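Long-range contacts in enolase (alpha proteobacterium BAL199, PDB 3UGV), which probably catalyses a magnesium-dependent lyase-type reaction of the enolase superfamily, on a substrate not yet identified: residues L33-V38 against P57-D62; P155-A160 against D364-V369; D200-D205 against M236-Q241. All coordinates share one frame; numbering follows the deposited sequence.

Interaction 1 (L33-V38 against P57-D62)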
# COMPACT_ATOMS: atom_id res chain seq x y z
N LEU F 33 48.14 10.61 -9.00
CA LEU F 33 47.46 11.26 -7.89
C LEU F 33 48.30 11.10 -6.62
O LEU F 33 48.78 10.02 -6.32
CB LEU F 33 46.06 10.67 -7.71
CG LEU F 33 45.28 10.95 -6.42
CD1 LEU F 33 43.80 10.78 -6.65
CD2 LEU F 33 45.75 10.05 -5.30
N THR F 34 48.48 12.20 -5.90
CA THR F 34 49.21 12.14 -4.64
C THR F 34 48.29 12.48 -3.46
O THR F 34 47.56 13.47 -3.50
CB THR F 34 50.42 13.06 -4.63
OG1 THR F 34 51.34 12.65 -5.65
CG2 THR F 34 51.12 12.99 -3.29
N ALA F 35 48.34 11.65 -2.43
CA ALA F 35 47.53 11.84 -1.24
C ALA F 35 48.42 12.01 -0.01
O ALA F 35 49.26 11.15 0.28
CB ALA F 35 46.57 10.68 -1.04
N ARG F 36 48.21 13.11 0.70
CA ARG F 36 49.02 13.45 1.87
C ARG F 36 48.13 13.63 3.09
O ARG F 36 47.29 14.52 3.13
CB ARG F 36 49.80 14.74 1.61
CG ARG F 36 50.84 14.62 0.52
CD ARG F 36 51.60 15.92 0.34
NE ARG F 36 50.81 16.92 -0.37
CZ ARG F 36 51.04 18.23 -0.30
NH1 ARG F 36 52.03 18.69 0.44
NH2 ARG F 36 50.28 19.08 -0.98
N PRO F 37 48.33 12.79 4.11
CA PRO F 37 47.51 12.90 5.32
C PRO F 37 48.03 14.01 6.24
O PRO F 37 49.23 14.12 6.44
CB PRO F 37 47.70 11.54 5.98
CG PRO F 37 49.07 11.13 5.58
CD PRO F 37 49.28 11.67 4.18
N VAL F 38 47.13 14.83 6.76
CA VAL F 38 47.53 15.77 7.80
C VAL F 38 46.54 15.72 8.95
O VAL F 38 45.49 15.09 8.85
CB VAL F 38 47.68 17.22 7.27
CG1 VAL F 38 48.32 17.20 5.89
CG2 VAL F 38 46.35 17.91 7.22
N PRO F 57 41.41 15.24 10.98
CA PRO F 57 42.22 14.71 9.88
C PRO F 57 41.75 15.16 8.49
O PRO F 57 40.55 15.23 8.25
CB PRO F 57 42.04 13.20 10.03
CG PRO F 57 40.67 13.05 10.62
CD PRO F 57 40.45 14.26 11.50
N LEU F 58 42.70 15.47 7.61
CA LEU F 58 42.41 15.79 6.21
C LEU F 58 43.37 15.01 5.30
O LEU F 58 44.56 14.91 5.58
CB LEU F 58 42.60 17.28 5.93
CG LEU F 58 41.80 18.28 6.75
CD1 LEU F 58 42.35 19.69 6.55
CD2 LEU F 58 40.33 18.23 6.39
N ILE F 59 42.85 14.47 4.20
CA ILE F 59 43.72 13.94 3.16
C ILE F 59 43.74 14.94 1.99
O ILE F 59 42.71 15.20 1.38
CB ILE F 59 43.27 12.55 2.69
CG1 ILE F 59 43.40 11.55 3.83
CG2 ILE F 59 44.08 12.10 1.47
CD1 ILE F 59 42.64 10.25 3.62
N LEU F 60 44.91 15.52 1.73
CA LEU F 60 45.09 16.45 0.62
C LEU F 60 45.41 15.68 -0.65
O LEU F 60 46.30 14.84 -0.67
CB LEU F 60 46.23 17.43 0.92
CG LEU F 60 45.90 18.74 1.65
CD1 LEU F 60 45.22 18.49 2.97
CD2 LEU F 60 47.16 19.56 1.88
N ILE F 61 44.69 15.98 -1.72
CA ILE F 61 44.80 15.21 -2.95
C ILE F 61 45.21 16.10 -4.11
O ILE F 61 44.59 17.12 -4.37
CB ILE F 61 43.46 14.54 -3.28
CG1 ILE F 61 43.12 13.51 -2.20
CG2 ILE F 61 43.49 13.91 -4.68
CD1 ILE F 61 41.72 13.00 -2.28
N ASP F 62 46.28 15.69 -4.81
CA ASP F 62 46.81 16.42 -5.96
C ASP F 62 46.87 15.52 -7.19
O ASP F 62 47.51 14.47 -7.18
CB ASP F 62 48.21 16.94 -5.66
CG ASP F 62 48.20 18.26 -4.91
OD1 ASP F 62 48.01 19.31 -5.57
OD2 ASP F 62 48.41 18.25 -3.68
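The guanidinium of Arg36 meets the carboxylate of Asp62 at its edge: OD2 of Asp62 lies near the guanidinium plane, 3.4 Å from NH2 of Arg36, with the two planar groups turned 43° apart. Leu60 CD2 comes near the same guanidinium obliquely, 4.3 Å from NH2 of Arg36. The bond within this salt bridge is weak, and each partner has another mate: Arg36 NH1 pairs with Glu381, while Asp62 OD2 accepts from the indole NH of Trp379. A bend at chi3 (-75°) turns the arginine chain back over the strand, toward Asp62.

Beneath this, strands 33-38 and 57-62 run antiparallel as the two arms of a beta hairpin. Thr34 with Asp62, Arg36 with Leu60 and Val38 with Leu58 are hydrogen-bonded pairs, six backbone bonds in all; Val38 N reaches Leu58 O at 2.8 Å. The intervening pairs, Ala35 with Ile61 and Pro37 with Ile59, are non-hydrogen-bonded, a place that suits proline because its nitrogen has no proton to give.

The sheet has two unlike faces. On that of Ala35, Pro37, Ile59 and Ile61, CB of Ala35 touches CG2 of Ile59 at 3.8 Å, and alanine is small enough to let Leu90 of helix 83-97 come close; next to it, CD1 of Leu33 touches CG2 of Ile61 at 3.7 Å. On the other face, Val38 CG2 packs against CB of Leu58 at 4.0 Å, at the far end from the salt bridge, with helix 381-387 above Arg36 and Leu60.

Chemically, then, the backbone ladder holds the strands together, apolar side chains fasten one face to a helix, and a shared charge network probably ties the other to the C-terminal part of the chain.

Interaction 2 (P155-A160 against D364-V369)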
# COMPACT_ATOMS: atom_id res chain seq x y z
N PRO F 155 29.54 31.70 -10.38
CA PRO F 155 29.97 32.10 -9.03
C PRO F 155 28.99 33.09 -8.40
O PRO F 155 28.44 33.95 -9.08
CB PRO F 155 31.32 32.77 -9.28
CG PRO F 155 31.81 32.17 -10.55
CD PRO F 155 30.59 31.95 -11.38
N GLY F 156 28.80 32.98 -7.09
CA GLY F 156 27.89 33.87 -6.39
C GLY F 156 27.73 33.48 -4.94
O GLY F 156 28.54 32.73 -4.39
N SER F 157 26.67 33.99 -4.32
CA SER F 157 26.41 33.81 -2.90
C SER F 157 25.60 32.54 -2.62
O SER F 157 24.71 32.18 -3.38
CB SER F 157 25.67 35.03 -2.34
OG SER F 157 26.59 36.04 -1.96
N VAL F 158 25.92 31.88 -1.51
CA VAL F 158 25.16 30.72 -1.05
C VAL F 158 24.91 30.88 0.44
O VAL F 158 25.87 30.99 1.22
CB VAL F 158 25.91 29.41 -1.27
CG1 VAL F 158 24.98 28.22 -1.01
CG2 VAL F 158 26.49 29.35 -2.67
N LYS F 159 23.64 30.91 0.84
CA LYS F 159 23.27 31.09 2.24
C LYS F 159 23.86 29.94 3.04
O LYS F 159 23.76 28.79 2.63
CB LYS F 159 21.74 31.12 2.39
CG LYS F 159 21.25 31.69 3.73
CD LYS F 159 19.73 31.69 3.81
CE LYS F 159 19.20 30.29 3.55
NZ LYS F 159 17.71 30.21 3.51
N ALA F 160 24.49 30.24 4.16
CA ALA F 160 25.10 29.19 4.96
C ALA F 160 24.69 29.30 6.42
O ALA F 160 24.13 30.31 6.84
CB ALA F 160 26.61 29.21 4.83
N ASP F 364 27.42 38.60 5.18
CA ASP F 364 26.09 38.49 5.79
C ASP F 364 25.61 37.06 5.89
O ASP F 364 24.43 36.78 5.68
CB ASP F 364 25.06 39.33 5.04
CG ASP F 364 25.41 40.81 5.00
OD1 ASP F 364 26.02 41.32 5.97
OD2 ASP F 364 25.05 41.45 3.98
N GLY F 365 26.52 36.14 6.21
CA GLY F 365 26.16 34.75 6.35
C GLY F 365 26.05 33.96 5.05
O GLY F 365 25.66 32.80 5.06
N ASP F 366 26.38 34.58 3.92
CA ASP F 366 26.49 33.85 2.66
C ASP F 366 27.95 33.58 2.37
O ASP F 366 28.79 34.46 2.56
CB ASP F 366 25.90 34.64 1.49
CG ASP F 366 24.42 34.96 1.68
OD1 ASP F 366 23.75 34.24 2.44
OD2 ASP F 366 23.94 35.94 1.05
N LEU F 367 28.26 32.37 1.92
CA LEU F 367 29.61 32.04 1.46
C LEU F 367 29.76 32.43 -0.01
O LEU F 367 28.94 32.04 -0.85
CB LEU F 367 29.89 30.54 1.63
CG LEU F 367 31.34 30.09 1.47
CD1 LEU F 367 32.19 30.65 2.62
CD2 LEU F 367 31.50 28.57 1.37
N ILE F 368 30.78 33.22 -0.32
CA ILE F 368 30.99 33.75 -1.66
C ILE F 368 31.86 32.81 -2.50
O ILE F 368 32.99 32.54 -2.12
CB ILE F 368 31.71 35.11 -1.61
CG1 ILE F 368 30.86 36.13 -0.85
CG2 ILE F 368 32.01 35.60 -3.02
CD1 ILE F 368 29.42 36.24 -1.36
N VAL F 369 31.33 32.30 -3.61
CA VAL F 369 32.13 31.46 -4.50
C VAL F 369 32.97 32.39 -5.36
O VAL F 369 32.42 33.24 -6.05
CB VAL F 369 31.26 30.59 -5.45
CG1 VAL F 369 32.17 29.82 -6.41
CG2 VAL F 369 30.37 29.63 -4.69
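Pro155 opens the contact by laying CB against the carbonyl oxygen of Val369, 3.4 Å from CB to O, while its ring also reaches CG1 of that valine. Gly156 then offers its carbonyl oxygen to Val369 N at 2.9 Å, a nearly straight bond (174°). At Ser157 the strand proper begins, in a non-hydrogen-bonded pair with Ile368. Val158 and Leu367 exchange two backbone bonds, and both send apolar side chains toward helix 330-337, as befits a buried face.

Lys159 pairs with Asp366, whose CG stands opposite the carbonyl carbon (chi1 -60°); this brings OD1 across the strand to 3.2 Å from CA of Lys159, while the lysine's ammonium makes a cation-pi contact with Trp345. With a leucine in place of Asp366 the carboxylate is gone, and the backbone and CB of Lys159 would probably lose their polar neighbour. Ala160 closes the ladder, its N donating to Gly365 O at 3.0 Å. The turn there needs glycine, since at its backbone angles a CB would jam against the preceding carbonyl oxygen.

Strand 157-162 pairs in parallel with 346-348, probably where the enolase-type beta/alpha barrel closes, and the antiparallel hairpin 361-363/366-368 is added on its other edge.

Interaction 3 (D200-D205 against M236-Q241)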
# COMPACT_ATOMS: atom_id res chain seq x y z
N ASP F 200 22.92 14.26 28.96
CA ASP F 200 22.29 13.25 29.82
C ASP F 200 20.91 13.68 30.26
O ASP F 200 19.98 12.87 30.28
CB ASP F 200 23.16 12.95 31.04
CG ASP F 200 24.41 12.17 30.69
OD1 ASP F 200 24.28 11.15 29.98
OD2 ASP F 200 25.52 12.59 31.10
N ASP F 201 20.78 14.94 30.65
CA ASP F 201 19.50 15.51 31.04
C ASP F 201 18.94 16.34 29.88
O ASP F 201 19.45 17.41 29.57
CB ASP F 201 19.67 16.40 32.27
CG ASP F 201 18.34 16.92 32.83
OD1 ASP F 201 17.26 16.62 32.27
OD2 ASP F 201 18.38 17.65 33.85
N PRO F 202 17.88 15.83 29.23
CA PRO F 202 17.17 16.50 28.13
C PRO F 202 16.77 17.93 28.48
O PRO F 202 16.74 18.80 27.61
CB PRO F 202 15.89 15.67 28.00
CG PRO F 202 16.20 14.38 28.62
CD PRO F 202 17.19 14.62 29.69
N ALA F 203 16.45 18.18 29.75
CA ALA F 203 16.02 19.50 30.17
C ALA F 203 17.13 20.48 29.90
O ALA F 203 16.88 21.64 29.62
CB ALA F 203 15.65 19.51 31.66
N VAL F 204 18.38 20.02 29.97
CA VAL F 204 19.51 20.91 29.78
C VAL F 204 19.72 21.23 28.29
O VAL F 204 20.20 22.30 27.94
CB VAL F 204 20.78 20.38 30.46
CG1 VAL F 204 21.91 21.38 30.34
CG2 VAL F 204 20.51 20.09 31.93
N ASP F 205 19.37 20.29 27.42
CA ASP F 205 19.40 20.56 25.98
C ASP F 205 18.48 21.73 25.65
O ASP F 205 18.84 22.65 24.92
CB ASP F 205 18.92 19.34 25.18
CG ASP F 205 20.00 18.31 24.95
OD1 ASP F 205 21.19 18.67 24.94
OD2 ASP F 205 19.65 17.13 24.75
N MET F 236 11.91 9.10 20.61
CA MET F 236 10.49 9.44 20.57
C MET F 236 10.24 10.47 21.67
O MET F 236 9.64 11.51 21.43
CB MET F 236 9.61 8.20 20.75
CG MET F 236 9.67 7.24 19.56
SD MET F 236 8.59 5.81 19.79
CE MET F 236 7.01 6.67 19.96
N HIS F 237 10.75 10.19 22.87
CA HIS F 237 10.60 11.08 23.99
C HIS F 237 11.27 12.44 23.76
O HIS F 237 10.67 13.49 24.01
CB HIS F 237 11.16 10.44 25.27
CG HIS F 237 10.35 9.28 25.75
ND1 HIS F 237 9.01 9.39 26.08
CD2 HIS F 237 10.67 7.98 25.96
CE1 HIS F 237 8.55 8.22 26.47
NE2 HIS F 237 9.54 7.34 26.40
N ARG F 238 12.51 12.42 23.29
CA ARG F 238 13.27 13.66 23.24
C ARG F 238 12.90 14.55 22.07
O ARG F 238 12.84 15.78 22.23
CB ARG F 238 14.76 13.41 23.28
CG ARG F 238 15.27 12.83 24.59
CD ARG F 238 16.72 12.49 24.36
NE ARG F 238 17.44 12.12 25.57
CZ ARG F 238 18.48 12.78 26.05
NH1 ARG F 238 18.92 13.87 25.43
NH2 ARG F 238 19.06 12.36 27.16
N THR F 239 12.66 13.97 20.90
CA THR F 239 12.26 14.80 19.77
C THR F 239 10.87 15.39 20.03
O THR F 239 10.59 16.51 19.65
CB THR F 239 12.28 14.08 18.41
OG1 THR F 239 11.33 13.01 18.42
CG2 THR F 239 13.70 13.56 18.07
N ARG F 240 9.99 14.63 20.67
CA ARG F 240 8.68 15.16 20.97
C ARG F 240 8.81 16.41 21.88
O ARG F 240 8.09 17.39 21.71
CB ARG F 240 7.82 14.09 21.62
CG ARG F 240 6.46 14.60 22.07
CD ARG F 240 5.73 13.53 22.87
NE ARG F 240 4.40 13.96 23.25
CZ ARG F 240 3.52 13.21 23.90
NH1 ARG F 240 3.82 11.96 24.25
NH2 ARG F 240 2.34 13.71 24.20
N GLN F 241 9.76 16.36 22.81
CA GLN F 241 9.92 17.44 23.78
C GLN F 241 10.32 18.73 23.09
O GLN F 241 10.01 19.80 23.59
CB GLN F 241 10.99 17.12 24.80
CG GLN F 241 10.62 16.17 25.89
CD GLN F 241 11.76 16.01 26.86
OE1 GLN F 241 12.41 16.99 27.23
NE2 GLN F 241 12.04 14.76 27.26
O HOH W 1 17.16 15.91 24.11
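Arg238 and Pro202 join two outer helices, 202-216 and 232-242, of the beta/alpha barrel, with CG of Pro202 over the face of the guanidinium, 3.8 Å from CZ of Arg238. The arginine gets there by staying stretched, with chi2 at 173° and chi3 at 171°, so that its chain spans the groove between the helices and crosses the proline at about a right angle. A compact ring with restricted phi suits the first turn of a helix, right after the N-cap Asp201, whose OD1 caps Ala203 N at 3.1 Å.

Gln241, one turn further along its helix, also extends beyond CG and lays its amide beside the same proline, OE1 3.8 Å from CB of Pro202.

Asp205 takes the guanidinium at its edge: OD2 lies 3.4 Å from NH1 of Arg238, with carboxylate and guanidinium planes 66° apart. This salt bridge is long. Asp205 probably divides its charge between Arg238 and Arg199, which meets OD1, while the neutral carbonyl of Arg199 helps to fix NH2 of Arg238. A water completes the link, donating to Asp205 OD2 at 2.8 Å and weakly accepting from Arg238 NH1 at 3.0 Å.

In the fold
Interaction 1 closes within the N-terminal domain before interaction 2 opens, while interaction 3 falls between the two segments of interaction 2 in the sequence. None touches another. The centres of interaction 1 and interaction 2 lie about 26 Å apart. Those of interaction 2 and interaction 3 are separated by about 33 Å. Interaction 1 and interaction 3, with centres about 40 Å apart, sit on opposite sides of the chain's centre. Interaction 3 flanks the parallel sheet whose strands 221-225 and 249-251 carry two of the magnesium ligands, Asp225 and Glu251, with Glu277 as the third. The three contacts thus lie in separate parts of the fold: the N-terminal hairpin, the hairpin beside strand 157-162 and the outer helices.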